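Local coordinates for protein novel Thermotoga maritima enzyme TM1112 (Thermotoga maritima, PDB 1O5U) that is of unknown function but belongs to the cupin family, with a small beta-barrel domain related to EutQ, and is probably an enzyme, at residues Asp44-Ile55 with Gly75-Cys86. Residues are numbered along the deposited sequence; the frame is centred on the assembly and turned at random.
Sequences DWYYDTNETCYI and GDLVTFPKGLRC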
loop_
_atom_site.group_PDB
_atom_site.type_symbol
_atom_site.label_atom_id
_atom_site.label_comp_id
_atom_site.label_asym_id
_atom_site.label_seq_id
_atom_site.Cartn_x
_atom_site.Cartn_y
_atom_site.Cartn_z
ATOM N N ASP A 44 8.490 10.721 2.775
ATOM C CA ASP A 44 7.819 10.395 4.038
ATOM C C ASP A 44 6.309 10.425 3.850
ATOM O O ASP A 44 5.806 11.191 3.055
ATOM C CB ASP A 44 8.209 11.373 5.140
ATOM C CG ASP A 44 9.637 11.188 5.612
ATOM O OD1 ASP A 44 10.237 10.134 5.345
ATOM O OD2 ASP A 44 10.227 12.055 6.285
ATOM N N TRP A 45 5.593 9.564 4.559
ATOM C CA TRP A 45 4.117 9.608 4.574
ATOM C C TRP A 45 3.623 9.427 5.994
ATOM O O TRP A 45 4.261 8.721 6.788
ATOM C CB TRP A 45 3.520 8.514 3.681
ATOM C CG TRP A 45 2.097 8.764 3.371
ATOM C CD1 TRP A 45 1.018 8.139 3.879
ATOM C CD2 TRP A 45 1.600 9.764 2.494
ATOM N NE1 TRP A 45 -0.142 8.688 3.378
ATOM C CE2 TRP A 45 0.200 9.693 2.517
ATOM C CE3 TRP A 45 2.211 10.741 1.680
ATOM C CZ2 TRP A 45 -0.602 10.542 1.764
ATOM C CZ3 TRP A 45 1.406 11.594 0.959
ATOM C CH2 TRP A 45 0.032 11.493 0.997
ATOM N N TYR A 46 2.515 10.087 6.323
ATOM C CA TYR A 46 1.812 9.916 7.596
ATOM C C TYR A 46 0.343 9.521 7.335
ATOM O O TYR A 46 -0.338 10.169 6.583
ATOM C CB TYR A 46 1.791 11.206 8.338
ATOM C CG TYR A 46 0.987 11.130 9.584
ATOM C CD1 TYR A 46 1.489 10.481 10.706
ATOM C CD2 TYR A 46 -0.294 11.690 9.645
ATOM C CE1 TYR A 46 0.754 10.416 11.890
ATOM C CE2 TYR A 46 -1.040 11.625 10.825
ATOM C CZ TYR A 46 -0.508 10.992 11.951
ATOM O OH TYR A 46 -1.237 10.945 13.136
ATOM N N TYR A 47 -0.117 8.441 7.938
ATOM C CA TYR A 47 -1.448 7.927 7.686
ATOM C C TYR A 47 -2.374 8.599 8.689
ATOM O O TYR A 47 -2.348 8.285 9.869
ATOM C CB TYR A 47 -1.448 6.412 7.786
ATOM C CG TYR A 47 -0.727 5.802 6.619
ATOM C CD1 TYR A 47 0.612 5.507 6.675
ATOM C CD2 TYR A 47 -1.370 5.639 5.412
ATOM C CE1 TYR A 47 1.268 4.985 5.584
ATOM C CE2 TYR A 47 -0.712 5.120 4.328
ATOM C CZ TYR A 47 0.594 4.809 4.415
ATOM O OH TYR A 47 1.244 4.339 3.312
ATOM N N ASP A 48 -3.126 9.583 8.182
ATOM C CA ASP A 48 -4.203 10.302 8.896
ATOM C C ASP A 48 -5.356 9.385 9.280
ATOM O O ASP A 48 -6.069 9.618 10.292
ATOM C CB ASP A 48 -4.818 11.344 7.954
ATOM C CG ASP A 48 -4.153 12.674 8.026
ATOM O OD1 ASP A 48 -3.197 12.851 8.817
ATOM O OD2 ASP A 48 -4.541 13.633 7.316
ATOM N N THR A 49 -5.619 8.453 8.369
ATOM C CA THR A 49 -6.622 7.406 8.507
ATOM C C THR A 49 -5.990 6.018 8.330
ATOM O O THR A 49 -4.827 5.878 7.941
ATOM C CB THR A 49 -7.723 7.585 7.424
ATOM O OG1 THR A 49 -7.170 7.296 6.138
ATOM C CG2 THR A 49 -8.217 9.078 7.330
ATOM N N ASN A 50 -6.770 4.989 8.626
ATOM C CA ASN A 50 -6.456 3.647 8.152
ATOM C C ASN A 50 -6.546 3.669 6.637
ATOM O O ASN A 50 -7.263 4.463 6.062
ATOM C CB ASN A 50 -7.442 2.607 8.706
ATOM C CG ASN A 50 -7.362 2.436 10.199
ATOM O OD1 ASN A 50 -6.288 2.258 10.779
ATOM N ND2 ASN A 50 -8.532 2.438 10.849
ATOM N N GLU A 51 -5.769 2.820 5.978
ATOM C CA GLU A 51 -5.772 2.741 4.534
ATOM C C GLU A 51 -5.446 1.323 4.023
ATOM O O GLU A 51 -4.524 0.665 4.518
ATOM C CB GLU A 51 -4.742 3.734 3.964
ATOM C CG GLU A 51 -4.813 3.775 2.460
ATOM C CD GLU A 51 -4.226 5.048 1.899
ATOM O OE1 GLU A 51 -3.355 5.606 2.585
ATOM O OE2 GLU A 51 -4.691 5.500 0.812
ATOM N N THR A 52 -6.265 0.839 3.100
ATOM C CA THR A 52 -6.027 -0.425 2.416
ATOM C C THR A 52 -5.747 -0.137 0.973
ATOM O O THR A 52 -6.485 0.652 0.382
ATOM C CB THR A 52 -7.272 -1.326 2.546
ATOM O OG1 THR A 52 -7.501 -1.568 3.945
ATOM C CG2 THR A 52 -7.033 -2.710 1.924
ATOM N N CYS A 53 -4.691 -0.754 0.425
ATOM C CA CYS A 53 -4.187 -0.525 -0.945
ATOM C C CYS A 53 -4.107 -1.900 -1.594
ATOM O O CYS A 53 -3.634 -2.848 -0.962
ATOM C CB CYS A 53 -2.743 0.104 -0.878
ATOM S SG CYS A 53 -2.936 1.771 -0.111
ATOM N N TYR A 54 -4.591 -2.005 -2.819
ATOM C CA TYR A 54 -4.327 -3.155 -3.678
ATOM C C TYR A 54 -3.359 -2.735 -4.807
ATOM O O TYR A 54 -3.653 -1.844 -5.581
ATOM C CB TYR A 54 -5.615 -3.744 -4.257
ATOM C CG TYR A 54 -5.357 -4.966 -5.101
ATOM C CD1 TYR A 54 -5.514 -4.934 -6.493
ATOM C CD2 TYR A 54 -4.812 -6.124 -4.527
ATOM C CE1 TYR A 54 -5.245 -6.027 -7.252
ATOM C CE2 TYR A 54 -4.488 -7.209 -5.314
ATOM C CZ TYR A 54 -4.732 -7.168 -6.650
ATOM O OH TYR A 54 -4.440 -8.283 -7.413
ATOM N N ILE A 55 -2.218 -3.384 -4.876
ATOM C CA ILE A 55 -1.159 -3.010 -5.835
ATOM C C ILE A 55 -1.361 -3.664 -7.210
ATOM O O ILE A 55 -1.304 -4.916 -7.379
ATOM C CB ILE A 55 0.264 -3.335 -5.276
ATOM C CG1 ILE A 55 0.463 -2.882 -3.848
ATOM C CG2 ILE A 55 1.367 -2.783 -6.161
ATOM C CD1 ILE A 55 0.173 -1.439 -3.585
ATOM N N GLY A 75 0.106 -7.268 -6.801
ATOM C CA GLY A 75 -0.757 -8.353 -6.291
ATOM C C GLY A 75 -0.942 -8.369 -4.812
ATOM O O GLY A 75 -1.767 -9.121 -4.305
ATOM N N ASP A 76 -0.240 -7.500 -4.089
ATOM C CA ASP A 76 -0.428 -7.416 -2.653
ATOM C C ASP A 76 -1.608 -6.557 -2.261
ATOM O O ASP A 76 -1.827 -5.496 -2.866
ATOM C CB ASP A 76 0.812 -6.787 -1.990
ATOM C CG ASP A 76 2.016 -7.706 -1.953
ATOM O OD1 ASP A 76 3.126 -7.173 -1.688
ATOM O OD2 ASP A 76 1.922 -8.957 -2.092
ATOM N N LEU A 77 -2.277 -6.978 -1.186
ATOM C CA LEU A 77 -3.287 -6.216 -0.461
ATOM C C LEU A 77 -2.613 -5.799 0.829
ATOM O O LEU A 77 -2.222 -6.641 1.641
ATOM C CB LEU A 77 -4.471 -7.060 -0.170
ATOM C CG LEU A 77 -5.669 -6.322 0.447
ATOM C CD1 LEU A 77 -6.317 -5.339 -0.542
ATOM C CD2 LEU A 77 -6.667 -7.345 0.899
ATOM N N VAL A 78 -2.502 -4.489 1.035
ATOM C CA VAL A 78 -1.733 -3.924 2.151
ATOM C C VAL A 78 -2.607 -3.016 2.995
ATOM O O VAL A 78 -3.401 -2.256 2.447
ATOM C CB VAL A 78 -0.531 -3.097 1.659
ATOM C CG1 VAL A 78 0.308 -2.672 2.855
ATOM C CG2 VAL A 78 0.223 -3.884 0.610
ATOM N N THR A 79 -2.511 -3.126 4.335
ATOM C CA THR A 79 -3.263 -2.246 5.225
ATOM C C THR A 79 -2.309 -1.485 6.116
ATOM O O THR A 79 -1.522 -2.090 6.847
ATOM C CB THR A 79 -4.292 -3.033 6.048
ATOM O OG1 THR A 79 -5.192 -3.702 5.153
ATOM C CG2 THR A 79 -5.182 -2.097 6.882
ATOM N N PHE A 80 -2.410 -0.151 6.049
ATOM C CA PHE A 80 -1.628 0.768 6.855
ATOM C C PHE A 80 -2.549 1.300 7.962
ATOM O O PHE A 80 -3.645 1.717 7.634
ATOM C CB PHE A 80 -1.181 1.934 5.994
ATOM C CG PHE A 80 -0.301 1.545 4.867
ATOM C CD1 PHE A 80 -0.819 1.345 3.594
ATOM C CD2 PHE A 80 1.053 1.349 5.064
ATOM C CE1 PHE A 80 0.021 0.993 2.541
ATOM C CE2 PHE A 80 1.888 0.956 4.008
ATOM C CZ PHE A 80 1.345 0.777 2.761
ATOM N N PRO A 81 -2.112 1.296 9.227
ATOM C CA PRO A 81 -2.903 1.814 10.349
ATOM C C PRO A 81 -2.811 3.305 10.522
ATOM O O PRO A 81 -1.748 3.915 10.305
ATOM C CB PRO A 81 -2.251 1.160 11.573
ATOM C CG PRO A 81 -0.860 0.960 11.198
ATOM C CD PRO A 81 -0.816 0.763 9.692
ATOM N N LYS A 82 -3.912 3.881 10.972
ATOM C CA LYS A 82 -3.932 5.269 11.395
ATOM C C LYS A 82 -2.768 5.568 12.338
ATOM O O LYS A 82 -2.480 4.802 13.260
ATOM C CB LYS A 82 -5.254 5.575 12.077
ATOM C CG LYS A 82 -5.447 7.048 12.365
ATOM C CD LYS A 82 -6.852 7.289 12.886
ATOM C CE LYS A 82 -7.045 8.734 13.297
ATOM N NZ LYS A 82 -8.396 9.198 12.837
ATOM N N GLY A 83 -2.087 6.686 12.095
ATOM C CA GLY A 83 -1.017 7.139 12.972
ATOM C C GLY A 83 0.375 6.646 12.587
ATOM O O GLY A 83 1.357 7.038 13.220
ATOM N N LEU A 84 0.487 5.788 11.579
ATOM C CA LEU A 84 1.807 5.311 11.157
ATOM C C LEU A 84 2.541 6.407 10.389
ATOM O O LEU A 84 1.998 6.989 9.436
ATOM C CB LEU A 84 1.688 4.045 10.285
ATOM C CG LEU A 84 2.936 3.536 9.537
ATOM C CD1 LEU A 84 3.924 2.951 10.495
ATOM C CD2 LEU A 84 2.556 2.508 8.498
ATOM N N ARG A 85 3.789 6.651 10.782
ATOM C CA ARG A 85 4.684 7.468 10.009
ATOM C C ARG A 85 5.751 6.565 9.406
ATOM O O ARG A 85 6.339 5.763 10.093
ATOM C CB ARG A 85 5.329 8.512 10.908
ATOM C CG ARG A 85 5.907 9.649 10.154
ATOM C CD ARG A 85 6.236 10.854 11.042
ATOM N NE ARG A 85 5.040 11.577 11.519
ATOM C CZ ARG A 85 4.486 11.458 12.754
ATOM N NH1 ARG A 85 3.410 12.160 13.068
ATOM N NH2 ARG A 85 5.008 10.670 13.697
ATOM N N CYS A 86 5.994 6.712 8.112
ATOM C CA CYS A 86 6.926 5.862 7.426
ATOM C C CYS A 86 7.523 6.586 6.265
ATOM O O CYS A 86 7.174 7.737 5.982
ATOM C CB CYS A 86 6.222 4.591 6.939
ATOM S SG CYS A 86 4.917 4.893 5.734
HETATM O O HOH W 1 -3.444 -10.586 -6.021
#
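Tyr47 lies flat between two neighbours: CB of Phe80 sits over the centre of one face, and CD1 of Trp45, two residues earlier in the chain, over the centre of the other. The Tyr47 and Phe80 rings are nearly parallel, 6° apart, but slid so far that they barely overlap; Tyr47 OH ends up above the middle of the Phe80 ring, and the closest carbons are Tyr47 CZ and Phe80 CG at 3.4 Å. Val78 CG1 rests against the opposite face of Phe80, displaced toward the rim. Glu51 OE1 and Cys86 SG lie at the edge of Tyr47, SG 3.7 Å from Tyr47 CE1; Leu84 CD2 and Cys53 SG lie at the edge of Phe80, SG 4.0 Å from Phe80 CE1. With CG beside its backbone N (chi1 -71°), Tyr47 turns its ring inward over Phe80, where the hydroxyl accepts a weak hydrogen bond from Trp88 NE1. An alanine in place of Tyr47 would probably open a gap between Trp45 and Phe80 and deprive Trp88 of that partner. On the outer side, the Arg85 guanidinium lies against Tyr46, its plane 12° from the ring and NH1 3.4 Å from CE1.

Antiparallel backbone ladders join the segments at two places: Cys53 and Val78 exchange two hydrogen bonds, as do Glu51 and Phe80, while Trp45 and Cys86 repeat the pattern in the other sheet. Between them Tyr47 O accepts Gly83 N at 2.8 Å, and Asn50 OD1 takes Lys82 N at 2.9 Å from above its carbonyl plane, tying the loop to the type II turn Pro81-Leu84.

The segments thus cross between the same two antiparallel sheets in opposite directions, Tyr47 and Phe80 packing on the inner face with Trp45, as in the double-sheet beta-barrel of cupins; an unidentified molecule beside Tyr47, probably from the crystallisation liquor, may mark a pocket.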